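Local coordinates for protein putative tetR family transcription regulator (Shewanella loihica, PDB 3PPB) that probably binds DNA through an N-terminal helix-turn-helix of the TetR family and so regulates transcription, at the interface of chains A and B. Coordinates in Å, arbitrary orientation; residue numbers count along the deposited sequence, not the author numbering. Chains: chain A/B, putative tetR family transcription regulator.

The interface of chains A and B. Residues chain A 186, 190, 193-195; chain B 148, 190-191, 194-195.
The backbone carbonyl oxygen of A:Val194 is gripped end-on by both terminal guanidinium nitrogens of B:Arg195, the C-terminal residue of this TetR-family regulator. TetR regulators typically dimerise through their C-terminal helices, and this symmetric interface probably belongs to such a dimer. NH1 of B:Arg195 lies 2.9 Å from A:Val194 O and rises above the carbonyl plane, while NH2 comes in nearly along the C=O axis, at 169°. The oxygen lies almost in the guanidinium plane. The two-fold axis repeats the grip: NH1 of A:Arg195 reaches B:Val194 O at 2.7 Å, its NH2 bond being weak. Each arginine chain bends at its third torsion (chi3 70° in B:Arg195), turning the guanidinium towards the other chain's tail. The two arginine side chains run antiparallel alongside each other; their guanidinium groups come near without contact, and the like charges may repel mildly. Both arginines are poorly ordered, and this reciprocal grip may be looser than the model suggests. The CD methylene of B:Arg195 packs on the amide of A:Asn190, 3.6 Å from its CG, with the amide and guanidinium planes 29° apart. That amide points ND2 at the phenol OH of B:Tyr148, a hydrogen bond of 3.1 Å, and water 2 joins both groups to the carbonyl of B:Ala191. The tyrosine tip also rests on the methyl CB of A:Ala186, 3.5 Å from CZ. Where helices 178-192 of the two chains meet, the backbone oxygens O of A:Asn190 and O of B:Asn190 lie side by side, 3.1 Å apart, a close contact between two acceptors with no hydrogen bond between them. Water 3 relieves one of them, linking B:Asn190 O to NH1 of A:Arg195, and water 1 carries ND2 of B:Asn190 to A:Ala193 O.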
loop_
_atom_site.group_PDB
_atom_site.type_symbol
_atom_site.label_atom_id
_atom_site.label_comp_id
_atom_site.label_asym_id
_atom_site.label_seq_id
_atom_site.Cartn_x
_atom_site.Cartn_y
_atom_site.Cartn_z
ATOM N N ALA A 186 5.340 18.080 1.136
ATOM C CA ALA A 186 6.583 18.207 1.905
ATOM C C ALA A 186 7.144 16.825 2.261
ATOM O O ALA A 186 8.336 16.586 2.046
ATOM C CB ALA A 186 6.354 19.041 3.160
ATOM N N ASN A 190 10.667 15.889 0.528
ATOM C CA ASN A 190 11.759 15.767 1.503
ATOM C C ASN A 190 12.306 14.351 1.618
ATOM O O ASN A 190 13.474 14.192 1.987
ATOM C CB ASN A 190 11.354 16.320 2.858
ATOM C CG ASN A 190 11.236 17.817 2.817
ATOM O OD1 ASN A 190 11.676 18.470 1.870
ATOM N ND2 ASN A 190 10.607 18.397 3.817
ATOM N N ALA A 193 14.722 14.710 -1.589
ATOM C CA ALA A 193 15.642 15.838 -1.720
ATOM C C ALA A 193 16.986 15.576 -1.050
ATOM O O ALA A 193 17.030 14.883 -0.027
ATOM C CB ALA A 193 15.007 17.106 -1.148
ATOM N N VAL A 194 18.081 16.152 -1.622
ATOM C CA VAL A 194 19.443 16.059 -1.071
ATOM C C VAL A 194 19.485 16.745 0.296
ATOM O O VAL A 194 18.825 17.781 0.492
ATOM C CB VAL A 194 20.559 16.677 -1.967
ATOM C CG1 VAL A 194 20.937 15.787 -3.133
ATOM C CG2 VAL A 194 20.203 18.084 -2.432
ATOM N N ARG A 195 20.302 16.212 1.209
ATOM C CA ARG A 195 20.542 16.778 2.543
ATOM C C ARG A 195 22.047 16.918 2.775
ATOM O O ARG A 195 22.800 16.093 2.207
ATOM C CB ARG A 195 19.909 15.908 3.621
ATOM C CG ARG A 195 18.405 16.171 3.750
ATOM C CD ARG A 195 17.853 15.792 5.112
ATOM N NE ARG A 195 18.355 16.666 6.172
ATOM C CZ ARG A 195 17.595 17.437 6.944
ATOM N NH1 ARG A 195 16.271 17.425 6.813
ATOM N NH2 ARG A 195 18.150 18.220 7.858
ATOM O OXT ARG A 195 22.467 17.862 3.490
ATOM N N TYR B 148 4.227 18.528 10.717
ATOM C CA TYR B 148 3.107 18.232 9.833
ATOM C C TYR B 148 2.039 17.552 10.691
ATOM O O TYR B 148 2.412 17.085 11.767
ATOM C CB TYR B 148 3.541 17.299 8.671
ATOM C CG TYR B 148 4.809 17.672 7.950
ATOM C CD1 TYR B 148 5.005 18.958 7.459
ATOM C CD2 TYR B 148 5.791 16.720 7.697
ATOM C CE1 TYR B 148 6.189 19.310 6.800
ATOM C CE2 TYR B 148 6.946 17.040 6.986
ATOM C CZ TYR B 148 7.145 18.340 6.546
ATOM O OH TYR B 148 8.316 18.665 5.891
ATOM N N ASN B 190 14.285 11.177 6.031
ATOM C CA ASN B 190 14.277 12.489 5.364
ATOM C C ASN B 190 12.884 12.981 5.032
ATOM O O ASN B 190 12.689 14.201 4.940
ATOM C CB ASN B 190 15.157 12.480 4.128
ATOM C CG ASN B 190 16.626 12.421 4.524
ATOM O OD1 ASN B 190 16.984 12.629 5.683
ATOM N ND2 ASN B 190 17.498 12.107 3.594
ATOM N N ALA B 191 11.895 12.061 4.879
ATOM C CA ALA B 191 10.508 12.518 4.677
ATOM C C ALA B 191 10.043 13.322 5.886
ATOM O O ALA B 191 9.424 14.358 5.707
ATOM C CB ALA B 191 9.578 11.326 4.463
ATOM N N VAL B 194 13.217 17.774 9.930
ATOM C CA VAL B 194 13.118 19.238 9.745
ATOM C C VAL B 194 14.051 19.700 8.656
ATOM O O VAL B 194 15.175 19.178 8.547
ATOM C CB VAL B 194 13.413 20.087 11.019
ATOM C CG1 VAL B 194 12.222 20.172 11.955
ATOM C CG2 VAL B 194 14.686 19.662 11.734
ATOM N N ARG B 195 13.595 20.726 7.893
ATOM C CA ARG B 195 14.376 21.366 6.829
ATOM C C ARG B 195 14.409 22.879 7.040
ATOM O O ARG B 195 13.467 23.405 7.669
ATOM C CB ARG B 195 13.842 21.002 5.440
ATOM C CG ARG B 195 14.320 19.606 5.017
ATOM C CD ARG B 195 14.362 19.396 3.529
ATOM N NE ARG B 195 15.426 20.168 2.902
ATOM C CZ ARG B 195 16.377 19.638 2.149
ATOM N NH1 ARG B 195 16.400 18.332 1.921
ATOM N NH2 ARG B 195 17.313 20.409 1.612
ATOM O OXT ARG B 195 15.418 23.520 6.667
HETATM O O HOH W 1 16.571 12.243 1.064
HETATM O O HOH W 2 10.297 16.960 6.206
HETATM O O HOH W 3 14.039 16.359 5.755
#